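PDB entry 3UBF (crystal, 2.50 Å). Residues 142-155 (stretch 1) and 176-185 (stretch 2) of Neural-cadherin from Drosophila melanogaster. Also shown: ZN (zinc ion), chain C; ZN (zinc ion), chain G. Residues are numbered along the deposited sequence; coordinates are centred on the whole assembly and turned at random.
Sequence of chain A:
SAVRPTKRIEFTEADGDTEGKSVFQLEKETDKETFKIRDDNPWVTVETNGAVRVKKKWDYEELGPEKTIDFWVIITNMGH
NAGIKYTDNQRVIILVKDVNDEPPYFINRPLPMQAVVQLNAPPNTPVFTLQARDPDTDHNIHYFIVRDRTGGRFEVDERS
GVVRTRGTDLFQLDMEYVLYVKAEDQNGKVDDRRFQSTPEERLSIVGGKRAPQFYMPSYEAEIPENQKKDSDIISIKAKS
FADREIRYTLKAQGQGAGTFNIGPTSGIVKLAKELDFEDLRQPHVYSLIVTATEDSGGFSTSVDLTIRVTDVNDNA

Stretch 1 (142-155) HYFIVRDRTGGRFE
Stretch 2 (176-185) EYVLYVKAED

Residues 176-185 form one continuous strand against which the first part of stretch 1 runs antiparallel, first as strand 142-145, at 148° between N-to-C directions, then, past a corner at Val-146, as strand 147-149, at 171°. The register pairs His-142 with Glu-184 (CA to CA 5.2 Å), Tyr-143 with Ala-183, Phe-144 with Lys-182 and Ile-145 with Val-181 (CA to CA 4.5 Å), then slips by one at a beta bulge, so that Arg-147 faces Tyr-180 and Asp-148 faces Leu-179. Extended phi/psi values give way at Val-146 to -95/-21, which lets two successive amides address one carbonyl: Val-146 N to Tyr-180 O is 2.8 Å, while Arg-147 N to Tyr-180 O is a weak 3.4 Å bond. Before the bulge, Phe-144 N to Lys-182 O (2.9 Å) and Lys-182 N to Phe-144 O (3.0 Å), and beyond them His-142 N to Glu-184 O and Glu-184 N to His-142 O (both 2.8 Å), are reciprocal; after it, Tyr-180 N to Arg-147 O is 2.7 Å.

Along the paired residues side chains alternate between faces, except at the bulge, where Val-146 points sideways. On one lie Tyr-143, Ile-145, Leu-179, Val-181 and Ala-183; small Ala-183 receives the Tyr-143 ring (m), CD2 to CB 3.7 Å. Leu-179 (m, t) bridges Ile-145 (m, t), CD1 to CD1 3.9 Å, and Phe-154 (m), whose CB is 3.8 Å from Leu-179 CD1. Phe-154 then turns its ring edge toward the face of Tyr-177 (m), centroids 6.0 Å apart and planes at 61°. On the other face Phe-144 (p) lays its ring over Lys-182 O and meets the carbon chain of Lys-182 (chi1 to chi3 all t), CZ to CD 3.7 Å.

Asp-148 (t) organizes the turn: its OD1 accepts Thr-150 N at 2.8 Å and Thr-150 OG1 at a very short 2.4 Å. Gly-151 (76/32) and Gly-152 (76/34) follow with positive phi, which favours glycine, and Arg-153 N closes on Thr-150 OG1 at 3.0 Å. His-142 ND1 binds one zinc at 2.2 Å; Asp-185 OD2 binds another at 1.7 Å.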

ATOM      1  N   HIS A 142      -0.157  -0.338  13.813  1.00 39.76           N
ATOM      2  CA  HIS A 142       0.087  -1.500  14.655  1.00 39.18           C
ATOM      3  C   HIS A 142      -0.345  -2.756  13.922  1.00 37.49           C
ATOM      4  O   HIS A 142      -1.449  -2.822  13.377  1.00 37.37           O
ATOM      5  CB  HIS A 142      -0.662  -1.413  15.983  1.00 40.35           C
ATOM      6  CG  HIS A 142      -0.163  -0.346  16.899  1.00 43.70           C
ATOM      7  ND1 HIS A 142      -0.756  -0.081  18.114  1.00 47.18           N
ATOM      8  CD2 HIS A 142       0.848   0.548  16.772  1.00 46.84           C
ATOM      9  CE1 HIS A 142      -0.122   0.918  18.704  1.00 49.16           C
ATOM     10  NE2 HIS A 142       0.854   1.321  17.910  1.00 48.67           N
ATOM     11  N   TYR A 143       0.533  -3.748  13.911  1.00 36.38           N
ATOM     12  CA  TYR A 143       0.223  -5.037  13.339  1.00 35.06           C
ATOM     13  C   TYR A 143      -0.325  -5.958  14.412  1.00 35.69           C
ATOM     14  O   TYR A 143       0.143  -5.945  15.543  1.00 36.70           O
ATOM     15  CB  TYR A 143       1.481  -5.659  12.751  1.00 34.03           C
ATOM     16  CG  TYR A 143       2.197  -4.808  11.734  1.00 33.14           C
ATOM     17  CD1 TYR A 143       3.158  -3.878  12.131  1.00 32.95           C
ATOM     18  CD2 TYR A 143       1.933  -4.944  10.373  1.00 30.89           C
ATOM     19  CE1 TYR A 143       3.830  -3.110  11.207  1.00 32.68           C
ATOM     20  CE2 TYR A 143       2.607  -4.180   9.444  1.00 30.43           C
ATOM     21  CZ  TYR A 143       3.546  -3.266   9.874  1.00 32.53           C
ATOM     22  OH  TYR A 143       4.214  -2.497   8.965  1.00 37.84           O
ATOM     23  N   PHE A 144      -1.314  -6.765  14.057  1.00 35.84           N
ATOM     24  CA  PHE A 144      -1.840  -7.769  14.983  1.00 36.54           C
ATOM     25  C   PHE A 144      -2.530  -8.912  14.264  1.00 36.24           C
ATOM     26  O   PHE A 144      -2.877  -8.801  13.088  1.00 35.90           O
ATOM     27  CB  PHE A 144      -2.776  -7.141  16.023  1.00 37.62           C
ATOM     28  CG  PHE A 144      -3.927  -6.379  15.437  1.00 37.80           C
ATOM     29  CD1 PHE A 144      -5.144  -7.001  15.197  1.00 37.67           C
ATOM     30  CD2 PHE A 144      -3.810  -5.017  15.169  1.00 39.39           C
ATOM     31  CE1 PHE A 144      -6.225  -6.286  14.671  1.00 39.20           C
ATOM     32  CE2 PHE A 144      -4.888  -4.286  14.651  1.00 39.08           C
ATOM     33  CZ  PHE A 144      -6.096  -4.925  14.395  1.00 39.19           C
ATOM     34  N   ILE A 145      -2.721 -10.009  14.988  1.00 37.06           N
ATOM     35  CA  ILE A 145      -3.380 -11.202  14.456  1.00 37.34           C
ATOM     36  C   ILE A 145      -4.869 -11.116  14.746  1.00 38.43           C
ATOM     37  O   ILE A 145      -5.257 -10.965  15.906  1.00 40.00           O
ATOM     38  CB  ILE A 145      -2.798 -12.488  15.112  1.00 37.25           C
ATOM     39  CG1 ILE A 145      -1.346 -12.689  14.685  1.00 36.79           C
ATOM     40  CG2 ILE A 145      -3.640 -13.716  14.771  1.00 37.42           C
ATOM     41  CD1 ILE A 145      -0.543 -13.535  15.631  1.00 36.79           C
ATOM     42  N   VAL A 146      -5.698 -11.223  13.709  1.00 38.70           N
ATOM     43  CA  VAL A 146      -7.147 -11.217  13.905  1.00 40.35           C
ATOM     44  C   VAL A 146      -7.725 -12.623  13.998  1.00 41.15           C
ATOM     45  O   VAL A 146      -8.817 -12.812  14.522  1.00 42.70           O
ATOM     46  CB  VAL A 146      -7.918 -10.349  12.851  1.00 40.65           C
ATOM     47  CG1 VAL A 146      -7.126  -9.112  12.485  1.00 39.78           C
ATOM     48  CG2 VAL A 146      -8.263 -11.137  11.607  1.00 40.73           C
ATOM     49  N   ARG A 147      -6.992 -13.605  13.488  1.00 40.85           N
ATOM     50  CA  ARG A 147      -7.409 -15.004  13.566  1.00 41.88           C
ATOM     51  C   ARG A 147      -6.163 -15.866  13.491  1.00 41.03           C
ATOM     52  O   ARG A 147      -5.374 -15.760  12.547  1.00 40.18           O
ATOM     53  CB  ARG A 147      -8.383 -15.356  12.437  1.00 42.59           C
ATOM     54  CG  ARG A 147      -9.072 -16.724  12.567  1.00 45.55           C
ATOM     55  CD  ARG A 147     -10.255 -16.727  13.564  1.00 48.74           C
ATOM     56  N   ASP A 148      -5.977 -16.680  14.524  1.00 41.43           N
ATOM     57  CA  ASP A 148      -4.840 -17.569  14.654  1.00 40.70           C
ATOM     58  C   ASP A 148      -5.340 -18.974  14.451  1.00 41.57           C
ATOM     59  O   ASP A 148      -6.059 -19.510  15.293  1.00 42.61           O
ATOM     60  CB  ASP A 148      -4.229 -17.433  16.054  1.00 40.97           C
ATOM     61  CG  ASP A 148      -3.135 -18.455  16.336  1.00 41.46           C
ATOM     62  OD1 ASP A 148      -2.576 -19.062  15.401  1.00 41.08           O
ATOM     63  OD2 ASP A 148      -2.819 -18.652  17.524  1.00 44.56           O
ATOM     64  N   ARG A 149      -4.970 -19.568  13.325  1.00 41.36           N
ATOM     65  CA  ARG A 149      -5.308 -20.957  13.062  1.00 42.88           C
ATOM     66  C   ARG A 149      -4.076 -21.842  13.243  1.00 42.78           C
ATOM     67  O   ARG A 149      -3.970 -22.904  12.611  1.00 44.32           O
ATOM     68  CB  ARG A 149      -5.877 -21.122  11.659  1.00 42.79           C
ATOM     69  CG  ARG A 149      -7.331 -20.708  11.517  1.00 46.37           C
ATOM     70  CD  ARG A 149      -7.832 -20.935  10.076  1.00 50.64           C
ATOM     71  NE  ARG A 149      -7.722 -22.342   9.672  1.00 54.31           N
ATOM     72  CZ  ARG A 149      -8.742 -23.160   9.420  1.00 56.54           C
ATOM     73  NH1 ARG A 149      -9.992 -22.734   9.497  1.00 57.78           N
ATOM     74  NH2 ARG A 149      -8.504 -24.419   9.072  1.00 59.27           N
ATOM     75  N   THR A 150      -3.147 -21.416  14.099  1.00 41.46           N
ATOM     76  CA  THR A 150      -1.919 -22.181  14.315  1.00 40.90           C
ATOM     77  C   THR A 150      -1.922 -23.009  15.610  1.00 41.27           C
ATOM     78  O   THR A 150      -1.044 -23.848  15.808  1.00 41.43           O
ATOM     79  CB  THR A 150      -0.678 -21.269  14.287  1.00 40.50           C
ATOM     80  OG1 THR A 150      -0.606 -20.508  15.504  1.00 40.43           O
ATOM     81  CG2 THR A 150      -0.743 -20.319  13.084  1.00 39.24           C
ATOM     82  N   GLY A 151      -2.917 -22.786  16.471  1.00 41.15           N
ATOM     83  CA  GLY A 151      -2.945 -23.396  17.796  1.00 41.02           C
ATOM     84  C   GLY A 151      -1.972 -22.681  18.720  1.00 40.44           C
ATOM     85  O   GLY A 151      -1.364 -23.287  19.594  1.00 41.06           O
ATOM     86  N   GLY A 152      -1.804 -21.381  18.497  1.00 39.08           N
ATOM     87  CA  GLY A 152      -0.986 -20.547  19.362  1.00 38.14           C
ATOM     88  C   GLY A 152       0.503 -20.715  19.188  1.00 36.95           C
ATOM     89  O   GLY A 152       1.245 -20.594  20.156  1.00 38.10           O
ATOM     90  N   ARG A 153       0.948 -20.986  17.966  1.00 35.19           N
ATOM     91  CA  ARG A 153       2.363 -21.223  17.710  1.00 34.39           C
ATOM     92  C   ARG A 153       3.085 -19.987  17.174  1.00 33.47           C
ATOM     93  O   ARG A 153       4.295 -20.003  16.956  1.00 33.44           O
ATOM     94  CB  ARG A 153       2.562 -22.413  16.767  1.00 34.43           C
ATOM     95  CG  ARG A 153       2.034 -23.767  17.273  1.00 35.65           C
ATOM     96  CD  ARG A 153       2.518 -24.145  18.690  1.00 38.39           C
ATOM     97  NE  ARG A 153       3.954 -23.935  18.863  1.00 40.25           N
ATOM     98  CZ  ARG A 153       4.896 -24.794  18.487  1.00 41.38           C
ATOM     99  NH1 ARG A 153       4.566 -25.950  17.914  1.00 41.38           N
ATOM    100  NH2 ARG A 153       6.171 -24.490  18.683  1.00 40.42           N
ATOM    101  N   PHE A 154       2.347 -18.908  16.971  1.00 32.71           N
ATOM    102  CA  PHE A 154       2.949 -17.700  16.448  1.00 32.00           C
ATOM    103  C   PHE A 154       2.300 -16.502  17.080  1.00 33.07           C
ATOM    104  O   PHE A 154       1.111 -16.534  17.441  1.00 33.45           O
ATOM    105  CB  PHE A 154       2.811 -17.620  14.920  1.00 30.22           C
ATOM    106  CG  PHE A 154       3.519 -18.719  14.195  1.00 28.05           C
ATOM    107  CD1 PHE A 154       2.863 -19.916  13.906  1.00 25.81           C
ATOM    108  CD2 PHE A 154       4.843 -18.575  13.820  1.00 26.20           C
ATOM    109  CE1 PHE A 154       3.516 -20.956  13.258  1.00 25.17           C
ATOM    110  CE2 PHE A 154       5.505 -19.607  13.157  1.00 27.20           C
ATOM    111  CZ  PHE A 154       4.839 -20.805  12.871  1.00 25.80           C
ATOM    112  N   GLU A 155       3.098 -15.451  17.222  1.00 34.02           N
ATOM    113  CA  GLU A 155       2.588 -14.132  17.602  1.00 35.41           C
ATOM    114  C   GLU A 155       3.327 -13.080  16.803  1.00 34.72           C
ATOM    115  O   GLU A 155       4.390 -13.345  16.249  1.00 34.50           O
ATOM    116  CB  GLU A 155       2.694 -13.898  19.115  1.00 37.17           C
ATOM    117  CG  GLU A 155       1.526 -14.499  19.903  1.00 39.77           C
ATOM    118  CD  GLU A 155       1.757 -14.540  21.397  1.00 43.96           C
ATOM    119  OE1 GLU A 155       2.895 -14.295  21.848  1.00 48.41           O
ATOM    120  OE2 GLU A 155       0.805 -14.849  22.139  1.00 45.54           O
ATOM    121  N   GLU A 176       0.513 -26.703   7.252  1.00 42.59           N
ATOM    122  CA  GLU A 176       0.239 -25.284   7.072  1.00 40.88           C
ATOM    123  C   GLU A 176      -0.268 -24.630   8.357  1.00 39.57           C
ATOM    124  O   GLU A 176      -1.245 -25.087   8.968  1.00 40.34           O
ATOM    125  CB  GLU A 176      -0.739 -25.032   5.914  1.00 41.15           C
ATOM    126  CG  GLU A 176      -0.682 -23.578   5.447  1.00 41.30           C
ATOM    127  CD  GLU A 176      -1.643 -23.208   4.330  1.00 43.38           C
ATOM    128  OE1 GLU A 176      -2.757 -23.786   4.238  1.00 45.53           O
ATOM    129  OE2 GLU A 176      -1.279 -22.292   3.560  1.00 42.58           O
ATOM    130  N   TYR A 177       0.409 -23.558   8.752  1.00 37.23           N
ATOM    131  CA  TYR A 177       0.009 -22.755   9.903  1.00 35.62           C
ATOM    132  C   TYR A 177      -0.482 -21.402   9.387  1.00 34.49           C
ATOM    133  O   TYR A 177       0.278 -20.674   8.734  1.00 34.13           O
ATOM    134  CB  TYR A 177       1.175 -22.592  10.885  1.00 34.38           C
ATOM    135  CG  TYR A 177       1.772 -23.915  11.310  1.00 33.81           C
ATOM    136  CD1 TYR A 177       2.785 -24.519  10.555  1.00 32.54           C
ATOM    137  CD2 TYR A 177       1.335 -24.564  12.471  1.00 32.70           C
ATOM    138  CE1 TYR A 177       3.354 -25.726  10.943  1.00 33.33           C
ATOM    139  CE2 TYR A 177       1.895 -25.783  12.871  1.00 33.44           C
ATOM    140  CZ  TYR A 177       2.902 -26.357  12.098  1.00 34.21           C
ATOM    141  OH  TYR A 177       3.446 -27.567  12.451  1.00 35.45           O
ATOM    142  N   VAL A 178      -1.740 -21.074   9.683  1.00 33.90           N
ATOM    143  CA  VAL A 178      -2.370 -19.901   9.103  1.00 33.67           C
ATOM    144  C   VAL A 178      -2.638 -18.812  10.137  1.00 33.54           C
ATOM    145  O   VAL A 178      -3.274 -19.049  11.155  1.00 34.32           O
ATOM    146  CB  VAL A 178      -3.687 -20.263   8.345  1.00 34.49           C
ATOM    147  CG1 VAL A 178      -4.361 -19.021   7.796  1.00 33.56           C
ATOM    148  CG2 VAL A 178      -3.414 -21.243   7.218  1.00 34.11           C
ATOM    149  N   LEU A 179      -2.144 -17.615   9.870  1.00 32.88           N
ATOM    150  CA  LEU A 179      -2.564 -16.446  10.626  1.00 32.92           C
ATOM    151  C   LEU A 179      -3.242 -15.475   9.692  1.00 33.20           C
ATOM    152  O   LEU A 179      -2.776 -15.258   8.569  1.00 32.57           O
ATOM    153  CB  LEU A 179      -1.370 -15.734  11.233  1.00 32.32           C
ATOM    154  CG  LEU A 179      -0.447 -16.460  12.186  1.00 32.63           C
ATOM    155  CD1 LEU A 179       0.670 -15.500  12.529  1.00 31.11           C
ATOM    156  CD2 LEU A 179      -1.235 -16.841  13.417  1.00 33.40           C
ATOM    157  N   TYR A 180      -4.342 -14.896  10.154  1.00 34.24           N
ATOM    158  CA  TYR A 180      -4.900 -13.716   9.500  1.00 35.31           C
ATOM    159  C   TYR A 180      -4.388 -12.490  10.235  1.00 35.47           C
ATOM    160  O   TYR A 180      -4.492 -12.405  11.459  1.00 36.13           O
ATOM    161  CB  TYR A 180      -6.428 -13.763   9.443  1.00 36.23           C
ATOM    162  CG  TYR A 180      -6.926 -14.738   8.411  1.00 37.32           C
ATOM    163  CD1 TYR A 180      -6.950 -16.106   8.679  1.00 38.06           C
ATOM    164  CD2 TYR A 180      -7.351 -14.301   7.161  1.00 38.69           C
ATOM    165  CE1 TYR A 180      -7.387 -17.009   7.732  1.00 41.08           C
ATOM    166  CE2 TYR A 180      -7.805 -15.202   6.203  1.00 40.51           C
ATOM    167  CZ  TYR A 180      -7.812 -16.549   6.497  1.00 42.00           C
ATOM    168  OH  TYR A 180      -8.252 -17.456   5.570  1.00 46.12           O
ATOM    169  N   VAL A 181      -3.793 -11.573   9.482  1.00 35.62           N
ATOM    170  CA  VAL A 181      -3.059 -10.454  10.051  1.00 35.90           C
ATOM    171  C   VAL A 181      -3.607  -9.153   9.487  1.00 36.71           C
ATOM    172  O   VAL A 181      -4.230  -9.135   8.420  1.00 37.12           O
ATOM    173  CB  VAL A 181      -1.558 -10.554   9.728  1.00 35.81           C
ATOM    174  CG1 VAL A 181      -0.907 -11.740  10.463  1.00 35.59           C
ATOM    175  CG2 VAL A 181      -1.343 -10.668   8.213  1.00 36.31           C
ATOM    176  N   LYS A 182      -3.370  -8.062  10.201  1.00 37.24           N
ATOM    177  CA  LYS A 182      -3.975  -6.793   9.869  1.00 38.05           C
ATOM    178  C   LYS A 182      -3.038  -5.750  10.426  1.00 38.30           C
ATOM    179  O   LYS A 182      -2.382  -5.989  11.441  1.00 37.81           O
ATOM    180  CB  LYS A 182      -5.318  -6.713  10.580  1.00 39.09           C
ATOM    181  CG  LYS A 182      -6.301  -5.660  10.127  1.00 41.94           C
ATOM    182  CD  LYS A 182      -7.487  -5.691  11.098  1.00 45.90           C
ATOM    183  CE  LYS A 182      -8.529  -4.643  10.801  1.00 49.61           C
ATOM    184  NZ  LYS A 182      -9.407  -5.043   9.663  1.00 51.78           N
ATOM    185  N   ALA A 183      -2.951  -4.610   9.752  1.00 38.85           N
ATOM    186  CA  ALA A 183      -2.245  -3.466  10.306  1.00 40.09           C
ATOM    187  C   ALA A 183      -3.253  -2.345  10.446  1.00 41.87           C
ATOM    188  O   ALA A 183      -4.034  -2.085   9.533  1.00 42.42           O
ATOM    189  CB  ALA A 183      -1.095  -3.052   9.430  1.00 39.55           C
ATOM    190  N   GLU A 184      -3.265  -1.708  11.605  1.00 43.24           N
ATOM    191  CA  GLU A 184      -4.272  -0.712  11.888  1.00 45.03           C
ATOM    192  C   GLU A 184      -3.606   0.602  12.206  1.00 46.65           C
ATOM    193  O   GLU A 184      -2.551   0.658  12.848  1.00 46.83           O
ATOM    194  CB  GLU A 184      -5.205  -1.141  13.030  1.00 45.53           C
ATOM    195  CG  GLU A 184      -6.393  -0.194  13.232  1.00 47.78           C
ATOM    196  CD  GLU A 184      -7.376  -0.647  14.304  1.00 49.51           C
ATOM    197  OE1 GLU A 184      -7.583  -1.862  14.461  1.00 49.17           O
ATOM    198  OE2 GLU A 184      -7.964   0.222  14.986  1.00 52.43           O
ATOM    199  N   ASP A 185      -4.259   1.653  11.744  1.00 48.39           N
ATOM    200  CA  ASP A 185      -3.813   3.009  11.885  1.00 50.49           C
ATOM    201  C   ASP A 185      -4.172   3.529  13.269  1.00 52.65           C
ATOM    202  O   ASP A 185      -5.279   3.293  13.752  1.00 53.18           O
ATOM    203  CB  ASP A 185      -4.551   3.834  10.845  1.00 51.49           C
ATOM    204  CG  ASP A 185      -3.842   5.083  10.508  1.00 52.49           C
ATOM    205  OD1 ASP A 185      -2.927   5.465  11.272  1.00 58.28           O
ATOM    206  OD2 ASP A 185      -4.175   5.664   9.472  1.00 48.65           O
TER
HETATM  207 ZN    ZN C   2      -1.750  -1.796  19.077  1.00 51.51          ZN
HETATM  208 ZN    ZN G   6      -3.259   6.123   8.093  1.00 49.46          ZN